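PDB 6Q78: GH26C, which probably hydrolyses internal beta-1,4-mannosidic linkages in mannans, as an endo-beta-mannanase of glycoside hydrolase family 26. Local coordinates for residues F81-Q86 against G368-W373; T121-D126 against K197-K202; M150-V155 against D406-M411. All coordinates share one frame; numbering follows the deposited sequence.

Overall arrangement
Interactions 1 and 3 belong to the beta barrel and its N-terminal end, whereas interaction 2 lies on the periphery, its centre about 27 Å from that of interaction 1. In 81-86 against 368-373 the first and last barrel strands join through backbone hydrogen bonds in a buried interface. Interaction 3 brings the C-terminal tail, 406-411, against the start of another barrel strand; it is mostly apolar with one bridging water, and it touches interaction 1 where I82 CD1 meets L408 CD2, V153 CG2 and M411 CE. Interaction 2 is polar instead: two lysines of a helix, one buried and one reached by water, bind a loop that follows the barrel's second strand.

Interaction 1 (F81-Q86 against G368-W373); sequences FIVGQQ and GFTMFW
I82 to Q85 run parallel to F369 to F372, their short strand axes 4.3 Å apart at closest approach and 30° apart in direction; this pairing of the first strand with the eighth closes the (beta/alpha)8 barrel. Five backbone hydrogen bonds run between them: I82 N to G368 O, T370 N to I82 O, G84 N to T370 O, F372 N to G84 O and Q86 N to F372 O. On the barrel interior, I82 CB meets F369 CB at 4.0 Å. M371 CG lies 3.7 Å from Q85 N, beside the side-chain-less G84. On the outer face, V83 CG1 reaches the edge of the F372 ring, 3.7 Å from CE2, and helix 351-361 packs over F372 and T370. Q85 is extended, with CG anti to the backbone N (chi1 -178°); its NE2 donates to W373 O at 2.9 Å, while OE1 bonds to T382 OG1. W373, which lies beside a bound Tris molecule at the C-terminal mouth of the barrel, runs alongside Q86. The Q86 amide is nearly parallel to the indole, 14° apart, and Q86 CG makes a CH-pi contact 3.8 Å from the centroid of the six-membered ring of W373.

Interaction 2 (T121-D126 against K197-K202); sequences TDDLND and KQKLEK
K199 drives its ammonium group into the bend of the loop at T121 to D123, and this is the close part of the contact. NZ donates to T121 O at 2.8 Å, the donor tilted 28° from the carbonyl plane, and also to the anti lone pair of D123 OD1, at 2.8 Å, in a salt bridge. The lysine and the aspartate cross at about a right angle, and D123 OD1 additionally bonds to Y195 OH. A bend at chi2 (-51°) turns CD of K199 aside before the chain straightens, and this CD passes 4.2 Å from T121 CB. W158 and F160 pack on the same buried lysine; the carboxylate of D123 and the carbonyl of T121 would be expected to stabilise its positive charge there. T121 OG1, for its part, bonds to W158 NE1.

The other end is looser. K202 and N125 also cross at about a right angle, but their closest atoms, K202 NZ and N125 ND2, stay 3.7 Å apart and water fills the role of a direct bond. One water accepts from K202 NZ at 2.8 Å and donates to N125 O; a second accepts from the same NZ and donates to N125 OD1. K202 NZ also bonds to I120 O and forms a salt bridge with E137, whose OE1 is shared by N125 ND2.

The loop contains a type I turn from D122 to N125, overlaid by an Asx turn in which L124 N donates to D122 OD1 at 2.8 Å. Tied to helix 193-208 through K199 and K202, it is part of the beta-alpha loop after strand 112-116, the kind that leads from a strand's C-terminal end to the next helix of a (beta/alpha)8 barrel.

Interaction 3 (M150-V155 against D406-M411); sequences MGLVNV and DDLPEM
The flat group facing L408 is the peptide between G151 and L152: L408 CD1 sits over one face of it, 3.5 Å from G151 O and 3.8 Å from G151 C. Close to that plane, a water donates to G151 O at 2.8 Å and accepts from M411 N at 2.9 Å, bridging two backbones that have no direct hydrogen bond between them. The same methyl, L408 CD1, also meets L152 CD1 at 4.0 Å, the two leucines crossing at about a right angle. The L408 chain is extended at chi2 (163°), which carries CD1 out to both partners.

Deeper in, the contact is looser and wholly apolar. M411 CE comes within 4.3 Å of V153 CG2, and the M411 side chain also packs on L69, L73 and L76 of helix 64-76 and on I82. L152 O is taken up by Y412 OH, just beyond the segment.

G151 has a positive phi (93°) and ends helix 132-150 in a Schellman motif, which turns the chain into strand 153-157. Helix, glycine turn and strand make up an alpha-to-beta connection at the N-terminal end of the (beta/alpha)8 barrel, and here the C-terminal tail lies across that end.

Interaction 1 (F81-Q86 against G368-W373)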
ATOM      1  N   PHE A  81      12.110  -9.572  -0.583  1.00  9.91           N
ATOM      2  CA  PHE A  81      11.026  -8.597  -0.512  1.00  9.42           C
ATOM      3  C   PHE A  81      11.450  -7.355   0.279  1.00 10.25           C
ATOM      4  O   PHE A  81      12.220  -7.435   1.247  1.00 10.71           O
ATOM      5  CB  PHE A  81       9.727  -9.197   0.082  1.00 11.22           C
ATOM      6  CG  PHE A  81       9.920  -9.857   1.411  1.00  9.90           C
ATOM      7  CD1 PHE A  81       9.847  -9.111   2.581  1.00 11.01           C
ATOM      8  CD2 PHE A  81      10.155 -11.212   1.498  1.00 11.38           C
ATOM      9  CE1 PHE A  81      10.060  -9.709   3.818  1.00 11.63           C
ATOM     10  CE2 PHE A  81      10.345 -11.841   2.741  1.00 12.45           C
ATOM     11  CZ  PHE A  81      10.291 -11.087   3.905  1.00 15.13           C
ATOM     12  N   ILE A  82      10.921  -6.213  -0.135  1.00  9.06           N
ATOM     13  CA  ILE A  82      11.170  -4.967   0.595  1.00  8.40           C
ATOM     14  C   ILE A  82      10.240  -4.897   1.789  1.00  8.97           C
ATOM     15  O   ILE A  82       9.070  -5.280   1.690  1.00  9.71           O
ATOM     16  CB  ILE A  82      10.959  -3.776  -0.351  1.00  7.95           C
ATOM     17  CG1 ILE A  82      12.018  -3.818  -1.460  1.00  9.73           C
ATOM     18  CG2 ILE A  82      11.046  -2.444   0.396  1.00 11.94           C
ATOM     19  CD1 ILE A  82      11.754  -2.806  -2.604  1.00  9.96           C
ATOM     20  N   VAL A  83      10.759  -4.400   2.915  1.00  9.07           N
ATOM     21  CA  VAL A  83       9.958  -4.129   4.104  1.00  8.27           C
ATOM     22  C   VAL A  83       9.851  -2.628   4.298  1.00  7.47           C
ATOM     23  O   VAL A  83      10.866  -1.929   4.354  1.00  9.99           O
ATOM     24  CB  VAL A  83      10.585  -4.793   5.334  1.00  8.15           C
ATOM     25  CG1 VAL A  83       9.934  -4.313   6.628  1.00  8.66           C
ATOM     26  CG2 VAL A  83      10.447  -6.330   5.188  1.00 12.12           C
ATOM     27  N   GLY A  84       8.617  -2.147   4.444  1.00  7.26           N
ATOM     28  CA  GLY A  84       8.418  -0.741   4.739  1.00  8.43           C
ATOM     29  C   GLY A  84       7.416  -0.482   5.848  1.00  6.99           C
ATOM     30  O   GLY A  84       6.949  -1.405   6.529  1.00  7.42           O
ATOM     31  N   GLN A  85       7.072   0.790   6.051  1.00  6.79           N
ATOM     32  CA  GLN A  85       6.151   1.158   7.121  1.00  6.86           C
ATOM     33  C   GLN A  85       5.415   2.444   6.745  1.00  6.60           C
ATOM     34  O   GLN A  85       6.004   3.386   6.173  1.00  7.30           O
ATOM     35  CB  GLN A  85       6.880   1.293   8.477  1.00  8.18           C
ATOM     36  CG  GLN A  85       5.955   1.625   9.650  1.00  7.34           C
ATOM     37  CD  GLN A  85       6.574   1.230  11.002  1.00  9.20           C
ATOM     38  OE1 GLN A  85       7.797   1.167  11.161  1.00 11.55           O
ATOM     39  NE2 GLN A  85       5.723   0.959  11.975  1.00 10.75           N
ATOM     40  N   GLN A  86       4.130   2.463   7.081  1.00  6.65           N
ATOM     41  CA  GLN A  86       3.292   3.644   6.867  1.00  6.78           C
ATOM     42  C   GLN A  86       3.839   4.801   7.705  1.00  6.54           C
ATOM     43  O   GLN A  86       4.134   4.631   8.893  1.00  7.19           O
ATOM     44  CB  GLN A  86       1.862   3.321   7.315  1.00  6.66           C
ATOM     45  CG  GLN A  86       0.848   4.394   6.986  1.00  6.64           C
ATOM     46  CD  GLN A  86       0.485   4.422   5.519  1.00  7.09           C
ATOM     47  OE1 GLN A  86       0.884   3.573   4.748  1.00  8.28           O
ATOM     48  NE2 GLN A  86      -0.313   5.433   5.140  1.00  9.34           N
ATOM     49  N   GLY A 368       6.738  -8.717  -3.782  1.00 10.38           N
ATOM     50  CA  GLY A 368       7.694  -7.636  -3.975  1.00  8.55           C
ATOM     51  C   GLY A 368       7.933  -6.854  -2.710  1.00 10.26           C
ATOM     52  O   GLY A 368       9.038  -6.335  -2.496  1.00 11.45           O
ATOM     53  N   PHE A 369       6.925  -6.752  -1.849  1.00  9.02           N
ATOM     54  CA  PHE A 369       7.067  -5.930  -0.655  1.00  7.56           C
ATOM     55  C   PHE A 369       6.007  -6.275   0.363  1.00  9.30           C
ATOM     56  O   PHE A 369       4.963  -6.850   0.037  1.00  9.34           O
ATOM     57  CB  PHE A 369       7.048  -4.425  -0.976  1.00  9.95           C
ATOM     58  CG  PHE A 369       5.732  -3.914  -1.473  1.00  8.32           C
ATOM     59  CD1 PHE A 369       5.453  -3.901  -2.810  1.00 11.15           C
ATOM     60  CD2 PHE A 369       4.793  -3.408  -0.593  1.00 10.13           C
ATOM     61  CE1 PHE A 369       4.214  -3.375  -3.285  1.00 11.19           C
ATOM     62  CE2 PHE A 369       3.574  -2.854  -1.057  1.00  9.92           C
ATOM     63  CZ  PHE A 369       3.306  -2.846  -2.399  1.00 11.08           C
ATOM     64  N   THR A 370       6.304  -5.936   1.620  1.00  9.19           N
ATOM     65  CA  THR A 370       5.290  -5.907   2.654  1.00  8.42           C
ATOM     66  C   THR A 370       5.440  -4.618   3.434  1.00  7.59           C
ATOM     67  O   THR A 370       6.507  -4.010   3.447  1.00  9.27           O
ATOM     68  CB  THR A 370       5.315  -7.158   3.516  1.00 10.19           C
ATOM     69  OG1 THR A 370       4.159  -7.137   4.380  1.00 11.68           O
ATOM     70  CG2 THR A 370       6.569  -7.194   4.344  1.00  9.89           C
ATOM     71  N   MET A 371       4.359  -4.183   4.066  1.00  7.43           N
ATOM     72  CA  MET A 371       4.373  -2.920   4.805  1.00  6.90           C
ATOM     73  C   MET A 371       3.635  -3.041   6.129  1.00  7.84           C
ATOM     74  O   MET A 371       2.503  -3.531   6.179  1.00  7.96           O
ATOM     75  CB  MET A 371       3.730  -1.808   3.968  1.00  8.28           C
ATOM     76  CG  MET A 371       3.961  -0.374   4.535  1.00  6.45           C
ATOM     77  SD  MET A 371       2.848   0.818   3.774  1.00  6.29           S
ATOM     78  CE  MET A 371       1.270   0.411   4.552  1.00  7.91           C
ATOM     79  N   PHE A 372       4.279  -2.559   7.186  1.00  7.19           N
ATOM     80  CA  PHE A 372       3.664  -2.421   8.492  1.00  7.47           C
ATOM     81  C   PHE A 372       2.853  -1.130   8.556  1.00  8.20           C
ATOM     82  O   PHE A 372       3.184  -0.125   7.900  1.00  7.24           O
ATOM     83  CB  PHE A 372       4.785  -2.334   9.531  1.00  7.78           C
ATOM     84  CG  PHE A 372       5.538  -3.629   9.703  1.00  8.13           C
ATOM     85  CD1 PHE A 372       4.960  -4.683  10.391  1.00  8.56           C
ATOM     86  CD2 PHE A 372       6.822  -3.802   9.173  1.00  8.13           C
ATOM     87  CE1 PHE A 372       5.636  -5.898  10.547  1.00  9.50           C
ATOM     88  CE2 PHE A 372       7.497  -5.017   9.359  1.00  8.58           C
ATOM     89  CZ  PHE A 372       6.901  -6.055  10.041  1.00  9.21           C
ATOM     90  N   TRP A 373       1.778  -1.154   9.352  1.00  7.55           N
ATOM     91  CA  TRP A 373       1.087   0.091   9.642  1.00  7.57           C
ATOM     92  C   TRP A 373       1.966   0.979  10.527  1.00  7.76           C
ATOM     93  O   TRP A 373       3.058   0.590  10.940  1.00  9.09           O
ATOM     94  CB  TRP A 373      -0.313  -0.171  10.222  1.00  7.88           C
ATOM     95  CG  TRP A 373      -1.239   0.979  10.025  1.00  7.88           C
ATOM     96  CD1 TRP A 373      -1.878   1.690  11.005  1.00 10.61           C
ATOM     97  CD2 TRP A 373      -1.640   1.576   8.771  1.00  8.78           C
ATOM     98  NE1 TRP A 373      -2.630   2.699  10.451  1.00 10.55           N
ATOM     99  CE2 TRP A 373      -2.512   2.650   9.086  1.00 10.93           C
ATOM    100  CE3 TRP A 373      -1.356   1.298   7.425  1.00  9.22           C
ATOM    101  CZ2 TRP A 373      -3.093   3.463   8.103  1.00  9.10           C
ATOM    102  CZ3 TRP A 373      -1.932   2.114   6.444  1.00  7.89           C
ATOM    103  CH2 TRP A 373      -2.787   3.186   6.797  1.00  9.31           C
TER

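Interaction 2 (T121-D126 against K197-K202)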
ATOM      1  N   THR A 121      -6.972  15.137  -0.090  1.00  6.93           N
ATOM      2  CA  THR A 121      -8.267  15.259  -0.762  1.00  8.25           C
ATOM      3  C   THR A 121      -9.364  15.784   0.159  1.00 11.15           C
ATOM      4  O   THR A 121     -10.550  15.790  -0.217  1.00 11.36           O
ATOM      5  CB  THR A 121      -8.743  13.931  -1.369  1.00 10.65           C
ATOM      6  OG1 THR A 121      -8.936  12.956  -0.324  1.00 10.06           O
ATOM      7  CG2 THR A 121      -7.726  13.422  -2.396  1.00 10.65           C
ATOM      8  N   ASP A 122      -9.021  16.257   1.344  1.00  8.84           N
ATOM      9  CA  ASP A 122     -10.058  16.707   2.267  1.00  8.31           C
ATOM     10  C   ASP A 122     -10.808  17.903   1.688  1.00  8.29           C
ATOM     11  O   ASP A 122     -10.206  18.784   1.060  1.00  8.85           O
ATOM     12  CB  ASP A 122      -9.419  17.129   3.601  1.00  9.41           C
ATOM     13  CG  ASP A 122     -10.465  17.203   4.728  1.00 13.10           C
ATOM     14  OD1 ASP A 122     -11.176  18.238   4.846  1.00 13.65           O
ATOM     15  OD2 ASP A 122     -10.628  16.179   5.426  1.00 13.52           O
ATOM     16  N   ASP A 123     -12.129  17.936   1.912  1.00  9.14           N
ATOM     17  CA  ASP A 123     -12.926  19.075   1.459  1.00  9.04           C
ATOM     18  C   ASP A 123     -12.371  20.396   1.960  1.00  9.07           C
ATOM     19  O   ASP A 123     -12.498  21.420   1.288  1.00 13.02           O
ATOM     20  CB  ASP A 123     -14.353  18.969   1.995  1.00  9.57           C
ATOM     21  CG  ASP A 123     -15.193  17.860   1.340  1.00 15.16           C
ATOM     22  OD1 ASP A 123     -14.772  17.302   0.324  1.00 12.78           O
ATOM     23  OD2 ASP A 123     -16.306  17.597   1.856  1.00 14.89           O
ATOM     24  N   LEU A 124     -11.759  20.407   3.136  1.00  8.99           N
ATOM     25  CA  LEU A 124     -11.309  21.668   3.702  1.00 10.01           C
ATOM     26  C   LEU A 124      -9.862  21.997   3.370  1.00  9.94           C
ATOM     27  O   LEU A 124      -9.354  23.024   3.826  1.00 11.77           O
ATOM     28  CB  LEU A 124     -11.456  21.655   5.222  1.00 15.54           C
ATOM     29  CG  LEU A 124     -12.895  21.548   5.708  1.00 16.68           C
ATOM     30  CD1 LEU A 124     -12.897  21.757   7.210  1.00 18.17           C
ATOM     31  CD2 LEU A 124     -13.773  22.577   5.014  1.00 17.17           C
ATOM     32  N   ASN A 125      -9.215  21.223   2.505  1.00  9.72           N
ATOM     33  CA  ASN A 125      -7.851  21.540   2.102  1.00  8.07           C
ATOM     34  C   ASN A 125      -7.908  22.559   0.978  1.00 10.32           C
ATOM     35  O   ASN A 125      -8.177  22.213  -0.166  1.00 13.49           O
ATOM     36  CB  ASN A 125      -7.170  20.259   1.623  1.00  8.04           C
ATOM     37  CG  ASN A 125      -5.690  20.470   1.285  1.00  8.13           C
ATOM     38  OD1 ASN A 125      -5.274  21.605   0.941  1.00  9.11           O
ATOM     39  ND2 ASN A 125      -4.896  19.375   1.320  1.00  9.58           N
ATOM     40  N   ASP A 126      -7.614  23.823   1.299  1.00  8.48           N
ATOM     41  CA  ASP A 126      -7.668  24.928   0.354  1.00 10.04           C
ATOM     42  C   ASP A 126      -6.311  25.250  -0.261  1.00 11.30           C
ATOM     43  O   ASP A 126      -6.193  26.221  -1.025  1.00 12.04           O
ATOM     44  CB  ASP A 126      -8.297  26.171   0.999  1.00  9.82           C
ATOM     45  CG  ASP A 126      -7.492  26.730   2.137  1.00 11.55           C
ATOM     46  OD1 ASP A 126      -8.115  27.322   3.052  1.00 12.95           O
ATOM     47  OD2 ASP A 126      -6.258  26.648   2.118  1.00 13.00           O
ATOM     48  N   LYS A 197     -14.689  13.312  -9.523  1.00  9.74           N
ATOM     49  CA  LYS A 197     -13.710  13.684 -10.542  1.00  9.68           C
ATOM     50  C   LYS A 197     -12.779  14.768 -10.028  1.00 10.00           C
ATOM     51  O   LYS A 197     -11.577  14.721 -10.293  1.00 10.54           O
ATOM     52  CB  LYS A 197     -14.401  14.097 -11.841  1.00 11.04           C
ATOM     53  CG  LYS A 197     -14.997  12.905 -12.602  1.00 13.74           C
ATOM     54  CD  LYS A 197     -15.559  13.279 -13.991  1.00 18.26           C
ATOM     55  CE  LYS A 197     -16.710  14.215 -13.968  1.00 27.24           C
ATOM     56  NZ  LYS A 197     -17.085  14.326 -15.422  1.00 26.36           N
ATOM     57  N   GLN A 198     -13.312  15.743  -9.264  1.00  9.98           N
ATOM     58  CA  GLN A 198     -12.450  16.793  -8.719  1.00  9.73           C
ATOM     59  C   GLN A 198     -11.434  16.221  -7.743  1.00 10.38           C
ATOM     60  O   GLN A 198     -10.282  16.671  -7.711  1.00 10.34           O
ATOM     61  CB  GLN A 198     -13.308  17.887  -8.072  1.00 12.14           C
ATOM     62  CG  GLN A 198     -12.544  19.183  -7.798  1.00 21.90           C
ATOM     63  CD  GLN A 198     -11.603  19.087  -6.612  0.36 11.63           C
ATOM     64  OE1 GLN A 198     -11.949  18.541  -5.563  0.40 10.65           O
ATOM     65  NE2 GLN A 198     -10.388  19.615  -6.780  0.75 27.99           N
ATOM     66  N   LYS A 199     -11.831  15.231  -6.940  1.00  8.54           N
ATOM     67  CA  LYS A 199     -10.859  14.599  -6.039  1.00  8.01           C
ATOM     68  C   LYS A 199      -9.759  13.889  -6.824  1.00  7.76           C
ATOM     69  O   LYS A 199      -8.578  13.942  -6.449  1.00  9.70           O
ATOM     70  CB  LYS A 199     -11.553  13.595  -5.116  1.00  8.29           C
ATOM     71  CG  LYS A 199     -12.620  14.176  -4.191  1.00  8.10           C
ATOM     72  CD  LYS A 199     -12.120  15.397  -3.405  1.00  9.42           C
ATOM     73  CE  LYS A 199     -13.170  15.757  -2.330  1.00 10.51           C
ATOM     74  NZ  LYS A 199     -12.722  16.953  -1.514  1.00 12.46           N
ATOM     75  N   LEU A 200     -10.132  13.173  -7.901  1.00  7.91           N
ATOM     76  CA  LEU A 200      -9.104  12.537  -8.731  1.00  7.78           C
ATOM     77  C   LEU A 200      -8.202  13.577  -9.386  1.00  7.99           C
ATOM     78  O   LEU A 200      -6.998  13.348  -9.554  1.00  8.65           O
ATOM     79  CB  LEU A 200      -9.738  11.631  -9.791  1.00  9.00           C
ATOM     80  CG  LEU A 200     -10.533  10.465  -9.190  1.00  7.89           C
ATOM     81  CD1 LEU A 200     -11.019   9.668 -10.397  1.00 10.28           C
ATOM     82  CD2 LEU A 200      -9.686   9.587  -8.268  1.00  7.99           C
ATOM     83  N   GLU A 201      -8.766  14.721  -9.762  1.00 10.09           N
ATOM     84  CA  GLU A 201      -7.937  15.786 -10.325  1.00  9.29           C
ATOM     85  C   GLU A 201      -6.930  16.293  -9.301  1.00  9.67           C
ATOM     86  O   GLU A 201      -5.783  16.605  -9.659  1.00 10.78           O
ATOM     87  CB  GLU A 201      -8.832  16.912 -10.853  1.00 11.88           C
ATOM     88  CG  GLU A 201      -9.596  16.472 -12.120  1.00 14.51           C
ATOM     89  CD  GLU A 201     -10.905  17.227 -12.369  1.00 20.92           C
ATOM     90  OE1 GLU A 201     -11.110  18.323 -11.789  1.00 19.26           O
ATOM     91  OE2 GLU A 201     -11.743  16.721 -13.160  1.00 18.28           O
ATOM     92  N   LYS A 202      -7.325  16.361  -8.020  1.00  8.70           N
ATOM     93  CA  LYS A 202      -6.371  16.754  -6.978  1.00  8.84           C
ATOM     94  C   LYS A 202      -5.302  15.682  -6.783  1.00 10.06           C
ATOM     95  O   LYS A 202      -4.111  16.000  -6.675  1.00  8.52           O
ATOM     96  CB  LYS A 202      -7.113  16.992  -5.650  1.00  8.07           C
ATOM     97  CG  LYS A 202      -6.199  17.363  -4.472  1.00 10.91           C
ATOM     98  CD  LYS A 202      -5.433  18.674  -4.774  1.00 11.29           C
ATOM     99  CE  LYS A 202      -4.313  18.918  -3.745  1.00 13.40           C
ATOM    100  NZ  LYS A 202      -4.867  19.114  -2.358  1.00 10.76           N
TER
HETATM  101  O   HOH W   1      -7.473  20.166  -2.141  1.00 22.80           O
HETATM  102  O   HOH W   2      -5.040  21.845  -2.283  1.00 24.83           O

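Interaction 3 (M150-V155 against D406-M411)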
ATOM      1  N   MET A 150      16.297   8.801  -1.633  1.00  8.31           N
ATOM      2  CA  MET A 150      17.065   7.732  -0.996  1.00  8.46           C
ATOM      3  C   MET A 150      16.861   6.383  -1.680  1.00  8.35           C
ATOM      4  O   MET A 150      17.533   5.395  -1.303  1.00  8.55           O
ATOM      5  CB  MET A 150      16.687   7.647   0.498  1.00  8.30           C
ATOM      6  CG  MET A 150      17.092   8.919   1.230  1.00 10.87           C
ATOM      7  SD  MET A 150      16.948   8.778   3.030  1.00 15.28           S
ATOM      8  CE  MET A 150      15.242   8.365   3.168  1.00 15.27           C
ATOM      9  N   GLY A 151      15.970   6.330  -2.677  1.00  8.11           N
ATOM     10  CA  GLY A 151      15.708   5.118  -3.428  1.00  8.07           C
ATOM     11  C   GLY A 151      14.564   4.266  -2.930  1.00  7.67           C
ATOM     12  O   GLY A 151      14.333   3.183  -3.487  1.00  8.97           O
ATOM     13  N   LEU A 152      13.879   4.682  -1.875  1.00  7.89           N
ATOM     14  CA  LEU A 152      12.767   3.903  -1.354  1.00  8.31           C
ATOM     15  C   LEU A 152      11.625   3.876  -2.348  1.00  6.83           C
ATOM     16  O   LEU A 152      11.508   4.736  -3.224  1.00  7.39           O
ATOM     17  CB  LEU A 152      12.223   4.507  -0.060  1.00  9.23           C
ATOM     18  CG  LEU A 152      12.989   4.261   1.248  1.00  9.52           C
ATOM     19  CD1 LEU A 152      14.410   4.770   1.222  1.00 11.00           C
ATOM     20  CD2 LEU A 152      12.209   4.867   2.394  1.00  6.96           C
ATOM     21  N   VAL A 153      10.756   2.868  -2.181  1.00  7.03           N
ATOM     22  CA  VAL A 153       9.490   2.758  -2.904  1.00  6.48           C
ATOM     23  C   VAL A 153       8.426   3.512  -2.113  1.00  6.18           C
ATOM     24  O   VAL A 153       8.395   3.455  -0.891  1.00  6.91           O
ATOM     25  CB  VAL A 153       9.131   1.274  -3.037  1.00  8.00           C
ATOM     26  CG1 VAL A 153       7.775   1.067  -3.675  1.00  8.07           C
ATOM     27  CG2 VAL A 153      10.212   0.516  -3.814  1.00 10.76           C
ATOM     28  N   ASN A 154       7.509   4.189  -2.816  1.00  7.48           N
ATOM     29  CA  ASN A 154       6.392   4.916  -2.194  1.00  7.57           C
ATOM     30  C   ASN A 154       5.063   4.280  -2.579  1.00  7.80           C
ATOM     31  O   ASN A 154       4.793   4.077  -3.765  1.00  7.21           O
ATOM     32  CB  ASN A 154       6.368   6.386  -2.648  1.00  7.36           C
ATOM     33  CG  ASN A 154       7.423   7.233  -1.980  1.00  6.75           C
ATOM     34  OD1 ASN A 154       7.276   7.624  -0.811  1.00  8.17           O
ATOM     35  ND2 ASN A 154       8.490   7.534  -2.702  1.00  8.59           N
ATOM     36  N   VAL A 155       4.227   4.007  -1.581  1.00  5.91           N
ATOM     37  CA  VAL A 155       2.879   3.480  -1.776  1.00  5.55           C
ATOM     38  C   VAL A 155       1.896   4.449  -1.122  1.00  7.45           C
ATOM     39  O   VAL A 155       2.131   4.892   0.008  1.00  8.54           O
ATOM     40  CB  VAL A 155       2.746   2.066  -1.176  1.00  7.34           C
ATOM     41  CG1 VAL A 155       1.364   1.487  -1.537  1.00  9.93           C
ATOM     42  CG2 VAL A 155       3.855   1.167  -1.656  1.00 15.64           C
ATOM     43  N   ASP A 406      19.163   0.161   3.335  1.00  9.69           N
ATOM     44  CA  ASP A 406      20.595  -0.005   3.103  1.00 10.33           C
ATOM     45  C   ASP A 406      20.870  -1.009   2.003  1.00 14.24           C
ATOM     46  O   ASP A 406      21.839  -0.829   1.249  1.00 19.03           O
ATOM     47  CB  ASP A 406      21.336  -0.309   4.402  1.00 12.51           C
ATOM     48  CG  ASP A 406      21.523   0.935   5.279  1.00 15.50           C
ATOM     49  OD1 ASP A 406      21.226   2.059   4.827  1.00 17.33           O
ATOM     50  OD2 ASP A 406      21.947   0.799   6.450  1.00 19.30           O
ATOM     51  N   ASP A 407      20.007  -2.017   1.827  1.00 10.44           N
ATOM     52  CA  ASP A 407      20.270  -2.997   0.777  1.00 12.21           C
ATOM     53  C   ASP A 407      19.327  -2.888  -0.420  1.00 10.94           C
ATOM     54  O   ASP A 407      19.230  -3.821  -1.228  1.00 13.05           O
ATOM     55  CB  ASP A 407      20.424  -4.422   1.316  1.00 15.78           C
ATOM     56  CG  ASP A 407      19.283  -4.865   2.183  0.65 15.12           C
ATOM     57  OD1 ASP A 407      18.693  -4.021   2.880  1.00 19.71           O
ATOM     58  OD2 ASP A 407      19.050  -6.100   2.228  0.71 17.96           O
ATOM     59  N   LEU A 408      18.693  -1.732  -0.603  1.00  9.89           N
ATOM     60  CA  LEU A 408      17.828  -1.583  -1.761  1.00 11.38           C
ATOM     61  C   LEU A 408      18.638  -1.662  -3.054  1.00 10.16           C
ATOM     62  O   LEU A 408      19.693  -1.021  -3.164  1.00 11.61           O
ATOM     63  CB  LEU A 408      17.155  -0.217  -1.737  1.00  9.59           C
ATOM     64  CG  LEU A 408      15.903  -0.051  -0.893  1.00  9.73           C
ATOM     65  CD1 LEU A 408      15.657   1.447  -0.688  1.00 10.73           C
ATOM     66  CD2 LEU A 408      14.677  -0.754  -1.534  1.00  9.91           C
ATOM     67  N   PRO A 409      18.149  -2.387  -4.067  1.00 10.28           N
ATOM     68  CA  PRO A 409      18.649  -2.201  -5.436  1.00 12.16           C
ATOM     69  C   PRO A 409      18.353  -0.790  -5.917  1.00 12.08           C
ATOM     70  O   PRO A 409      17.588  -0.044  -5.296  1.00 12.08           O
ATOM     71  CB  PRO A 409      17.794  -3.176  -6.255  1.00 18.21           C
ATOM     72  CG  PRO A 409      17.129  -4.073  -5.283  1.00 15.14           C
ATOM     73  CD  PRO A 409      16.986  -3.291  -4.026  1.00 11.28           C
ATOM     74  N   GLU A 410      18.903  -0.451  -7.072  1.00 13.12           N
ATOM     75  CA  GLU A 410      18.496   0.757  -7.803  1.00 10.91           C
ATOM     76  C   GLU A 410      17.165   0.441  -8.481  1.00 12.01           C
ATOM     77  O   GLU A 410      17.107  -0.098  -9.594  1.00 14.08           O
ATOM     78  CB  GLU A 410      19.576   1.180  -8.793  1.00 14.21           C
ATOM     79  CG  GLU A 410      20.884   1.573  -8.095  1.00 15.22           C
ATOM     80  CD  GLU A 410      21.969   1.987  -9.062  1.00 22.87           C
ATOM     81  OE1 GLU A 410      21.703   2.824  -9.945  1.00 27.01           O
ATOM     82  OE2 GLU A 410      23.098   1.471  -8.936  1.00 35.20           O
ATOM     83  N   MET A 411      16.070   0.791  -7.810  1.00  9.95           N
ATOM     84  CA  MET A 411      14.755   0.375  -8.267  1.00  9.68           C
ATOM     85  C   MET A 411      14.273   1.150  -9.472  1.00  9.90           C
ATOM     86  O   MET A 411      13.306   0.723 -10.122  1.00 10.48           O
ATOM     87  CB  MET A 411      13.740   0.551  -7.125  1.00 10.70           C
ATOM     88  CG  MET A 411      14.074  -0.290  -5.876  1.00 13.01           C
ATOM     89  SD  MET A 411      13.931  -2.064  -6.120  1.00 13.92           S
ATOM     90  CE  MET A 411      12.173  -2.226  -6.435  1.00 12.71           C
TER
HETATM   91  O   HOH W   3      16.166   2.426  -5.412  1.00  9.82           O